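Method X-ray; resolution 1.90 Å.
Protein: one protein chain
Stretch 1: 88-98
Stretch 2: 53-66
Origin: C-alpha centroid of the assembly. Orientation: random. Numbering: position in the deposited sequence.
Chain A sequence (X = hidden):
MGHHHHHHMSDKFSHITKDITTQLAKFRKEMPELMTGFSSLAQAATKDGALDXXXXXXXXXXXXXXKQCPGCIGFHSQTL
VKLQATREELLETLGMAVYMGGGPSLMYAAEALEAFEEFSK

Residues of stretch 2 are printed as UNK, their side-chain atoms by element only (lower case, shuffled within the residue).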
# COMPACT_ATOMS: atom_id res chain seq x y z
N GLU A 88 -11.26 25.05 5.42
CA GLU A 88 -10.61 25.26 4.15
C GLU A 88 -9.17 24.71 4.09
O GLU A 88 -8.77 24.19 3.05
CB GLU A 88 -10.60 26.75 3.76
CG GLU A 88 -9.96 27.06 2.39
CD GLU A 88 -10.67 26.45 1.17
OE1 GLU A 88 -11.86 26.09 1.29
OE2 GLU A 88 -10.05 26.34 0.08
N GLU A 89 -8.41 24.85 5.16
CA GLU A 89 -7.07 24.22 5.24
C GLU A 89 -7.22 22.71 5.12
O GLU A 89 -6.45 22.07 4.40
CB GLU A 89 -6.34 24.59 6.56
CG GLU A 89 -5.93 26.05 6.61
CD GLU A 89 -5.52 26.53 8.00
OE1 GLU A 89 -6.02 26.01 9.03
OE2 GLU A 89 -4.67 27.43 8.05
N LEU A 90 -8.20 22.13 5.81
CA LEU A 90 -8.44 20.68 5.70
C LEU A 90 -8.77 20.29 4.25
O LEU A 90 -8.17 19.36 3.70
CB LEU A 90 -9.54 20.22 6.65
CG LEU A 90 -10.00 18.78 6.45
CD1 LEU A 90 -8.90 17.83 6.86
CD2 LEU A 90 -11.27 18.48 7.23
N LEU A 91 -9.74 20.99 3.64
CA LEU A 91 -10.14 20.67 2.29
C LEU A 91 -8.95 20.69 1.34
O LEU A 91 -8.86 19.86 0.45
CB LEU A 91 -11.24 21.61 1.79
CG LEU A 91 -12.61 21.45 2.49
CD1 LEU A 91 -13.55 22.53 1.98
CD2 LEU A 91 -13.21 20.08 2.27
N GLU A 92 -8.08 21.67 1.49
CA GLU A 92 -6.96 21.80 0.58
C GLU A 92 -5.95 20.68 0.76
O GLU A 92 -5.35 20.21 -0.21
CB GLU A 92 -6.33 23.18 0.67
CG GLU A 92 -7.31 24.24 0.12
CD GLU A 92 -6.72 25.62 -0.08
OE1 GLU A 92 -5.46 25.75 -0.07
OE2 GLU A 92 -7.54 26.58 -0.24
N THR A 93 -5.81 20.24 2.00
CA THR A 93 -4.96 19.10 2.28
C THR A 93 -5.53 17.83 1.67
O THR A 93 -4.82 17.02 1.07
CB THR A 93 -4.74 18.95 3.77
OG1 THR A 93 -4.24 20.20 4.29
CG2 THR A 93 -3.72 17.91 4.02
N LEU A 94 -6.83 17.65 1.80
CA LEU A 94 -7.52 16.51 1.18
C LEU A 94 -7.43 16.54 -0.35
O LEU A 94 -7.26 15.49 -0.98
CB LEU A 94 -8.99 16.47 1.64
CG LEU A 94 -9.16 16.28 3.13
CD1 LEU A 94 -10.62 16.28 3.55
CD2 LEU A 94 -8.50 15.00 3.62
N GLY A 95 -7.45 17.73 -0.95
CA GLY A 95 -7.26 17.88 -2.36
C GLY A 95 -5.91 17.34 -2.80
O GLY A 95 -5.81 16.71 -3.86
N MET A 96 -4.87 17.60 -2.01
CA MET A 96 -3.55 17.05 -2.33
C MET A 96 -3.53 15.51 -2.27
O MET A 96 -2.95 14.86 -3.13
CB MET A 96 -2.48 17.64 -1.42
CG MET A 96 -2.17 19.09 -1.71
SD MET A 96 -1.71 19.40 -3.42
CE MET A 96 -0.18 18.42 -3.52
N ALA A 97 -4.22 14.94 -1.29
CA ALA A 97 -4.34 13.49 -1.18
C ALA A 97 -5.04 12.90 -2.41
O ALA A 97 -4.63 11.86 -2.91
CB ALA A 97 -5.10 13.12 0.10
N VAL A 98 -6.08 13.57 -2.91
CA VAL A 98 -6.81 13.07 -4.09
C VAL A 98 -5.95 13.14 -5.34
O VAL A 98 -5.92 12.21 -6.15
CB VAL A 98 -8.14 13.83 -4.30
CG1 VAL A 98 -8.79 13.42 -5.60
CG2 VAL A 98 -9.08 13.56 -3.13
N UNK A 53 2.91 23.26 14.36
CA UNK A 53 2.25 22.01 14.70
C UNK A 53 1.02 21.79 13.83
O UNK A 53 0.77 20.69 13.40
c UNK A 53 3.26 21.15 19.60
c UNK A 53 2.31 21.73 18.57
c UNK A 53 1.81 21.98 16.15
n UNK A 53 3.59 19.72 19.34
c UNK A 53 2.91 21.77 17.16
N UNK A 54 0.25 22.85 13.56
CA UNK A 54 -0.95 22.71 12.72
C UNK A 54 -0.59 22.23 11.31
O UNK A 54 -1.25 21.36 10.75
c UNK A 54 -2.71 26.23 10.62
c UNK A 54 -2.95 24.00 11.76
c UNK A 54 -3.52 25.40 11.60
c UNK A 54 -1.70 24.04 12.63
n UNK A 54 -3.15 27.64 10.71
N UNK A 55 0.44 22.81 10.73
CA UNK A 55 0.91 22.41 9.41
C UNK A 55 1.34 20.94 9.40
O UNK A 55 1.01 20.23 8.46
c UNK A 55 2.55 22.88 7.52
c UNK A 55 2.07 23.30 8.91
o UNK A 55 1.61 24.64 8.83
N UNK A 56 2.11 20.53 10.42
CA UNK A 56 2.51 19.14 10.57
C UNK A 56 1.31 18.21 10.70
O UNK A 56 1.30 17.13 10.10
n UNK A 56 8.16 19.47 13.14
c UNK A 56 3.48 18.94 11.73
c UNK A 56 7.12 19.97 12.25
c UNK A 56 5.83 19.20 12.50
c UNK A 56 4.83 19.53 11.42
N UNK A 57 0.27 18.64 11.41
CA UNK A 57 -0.92 17.81 11.48
C UNK A 57 -1.70 17.72 10.18
O UNK A 57 -2.37 16.70 9.97
o UNK A 57 -0.45 15.92 14.67
c UNK A 57 -1.45 16.35 14.12
c UNK A 57 -1.91 18.29 12.56
c UNK A 57 -1.51 17.86 13.93
o UNK A 57 -2.42 15.62 13.84
N UNK A 58 -1.68 18.78 9.37
CA UNK A 58 -2.26 18.73 8.05
C UNK A 58 -1.52 17.67 7.21
O UNK A 58 -2.15 16.91 6.47
c UNK A 58 -3.25 21.10 8.00
c UNK A 58 -2.26 20.11 7.39
c UNK A 58 -3.00 22.49 7.49
c UNK A 58 -4.70 20.68 7.74
N UNK A 59 -0.20 17.62 7.34
CA UNK A 59 0.58 16.58 6.67
C UNK A 59 0.19 15.19 7.17
O UNK A 59 -0.04 14.28 6.36
c UNK A 59 2.09 16.81 6.86
c UNK A 59 3.87 18.60 6.57
c UNK A 59 2.50 18.10 6.13
c UNK A 59 2.91 15.62 6.35
N UNK A 60 0.04 15.04 8.48
CA UNK A 60 -0.39 13.75 9.06
C UNK A 60 -1.76 13.34 8.52
O UNK A 60 -1.97 12.18 8.22
c UNK A 60 -0.41 13.81 10.57
N UNK A 61 -2.67 14.30 8.37
CA UNK A 61 -4.03 14.00 7.85
C UNK A 61 -3.97 13.53 6.40
O UNK A 61 -4.63 12.56 6.04
s UNK A 61 -7.19 13.52 8.08
c UNK A 61 -4.95 15.20 7.96
c UNK A 61 -7.67 14.42 9.56
c UNK A 61 -6.34 14.94 7.35
N UNK A 62 -3.17 14.20 5.58
CA UNK A 62 -2.96 13.74 4.21
C UNK A 62 -2.45 12.32 4.14
O UNK A 62 -2.96 11.51 3.34
c UNK A 62 -2.03 14.67 3.45
N UNK A 63 -1.47 12.00 4.98
CA UNK A 63 -0.89 10.67 5.05
C UNK A 63 -1.90 9.63 5.55
O UNK A 63 -1.94 8.50 5.06
c UNK A 63 0.33 10.68 6.00
c UNK A 63 2.23 10.47 4.45
c UNK A 63 2.57 11.70 6.55
c UNK A 63 1.56 11.37 5.45
N UNK A 64 -2.71 10.01 6.53
CA UNK A 64 -3.77 9.14 7.01
C UNK A 64 -4.80 8.76 5.95
O UNK A 64 -5.28 7.62 5.93
c UNK A 64 -4.46 9.78 8.23
N UNK A 65 -5.14 9.73 5.09
CA UNK A 65 -6.05 9.52 3.98
C UNK A 65 -5.36 8.60 2.97
O UNK A 65 -5.96 7.60 2.51
c UNK A 65 -6.51 10.86 3.38
c UNK A 65 -7.18 10.70 2.02
c UNK A 65 -7.43 11.56 4.37
N UNK A 66 -4.12 8.93 2.63
CA UNK A 66 -3.38 8.12 1.65
C UNK A 66 -3.20 6.69 2.12
O UNK A 66 -3.28 5.79 1.31
c UNK A 66 -2.02 8.74 1.34

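Position 53 carries four carbons in a row ending in nitrogen. It lies out of reach of stretch 1. It is Lys53, and its NZ is hydrogen-bonded elsewhere in the structure.

Position 54 has the same unbranched make-up, four carbons and a terminal nitrogen. That nitrogen lies 3.1 Å from Glu89 OE2. It is Lys54.

Position 55 has one carbon bearing an oxygen and a methyl carbon, with no contact to stretch 1. It is Thr55.

Position 56 again shows four carbons ending in nitrogen, out of reach of stretch 1. It is Lys56.

Position 57 has three carbons, the third carrying two oxygens. It does not touch stretch 1. The carboxylate on a two-carbon stem makes it Glu57.

Position 58 has four carbons, forked at the second. One branch end comes within 3.5 Å of Thr93 OG1, and the backbone O is 3.1 Å from Thr93 CG2. The fork makes it Leu58, and the branch near Thr93 is CD2.

Position 59 also has four carbons, but the fork is at the first and one arm is two carbons long. It points away from stretch 1. It is Ile59.

Position 60 has a single carbon, directed away: Ala60.

Position 61 has two carbons, a sulfur and a final carbon, unbranched. Its second carbon is 3.9 Å from Leu90 CD1 and 4.3 Å from Leu94 CD2. The thioether makes it Met61.

Position 62 has one carbon, CB, 3.7 Å from Thr93 CG2. It is Ala62.

Position 63 has four carbons, forked at the second, and points away: Leu63.

Position 64 has one carbon, out of reach: Ala64.

Position 65 has three carbons, forked at the first. One methyl is 3.7 Å from Leu94 CD2, the other 3.7 Å from Ala97 CB. It is Val65.

Position 66 has one carbon and makes no close contact: Ala66.

The two helices cross at -41°, with their axes 8.9 Å apart at closest approach. They draw together toward Ala97 and Ala62, whose CA atoms are 5.6 Å apart; both side chains are single methyls. At the other end, the Lys54–Glu89 contact is a hydrogen bond within a salt bridge. Between them, Thr93 OG1 donates to Glu89 O at 2.9 Å. This bond stays within its own helix, so the hydroxyl is satisfied while it packs beside Leu58. Leu90 and Leu94 start sideways, but their ends come nearer and meet Met61; Leu94 also reaches Val65. The contact is mainly apolar, with one charged pair, and buries 480 Å² over both sides.

Stretch 2 (53-66) KKTKELIAMALAVA
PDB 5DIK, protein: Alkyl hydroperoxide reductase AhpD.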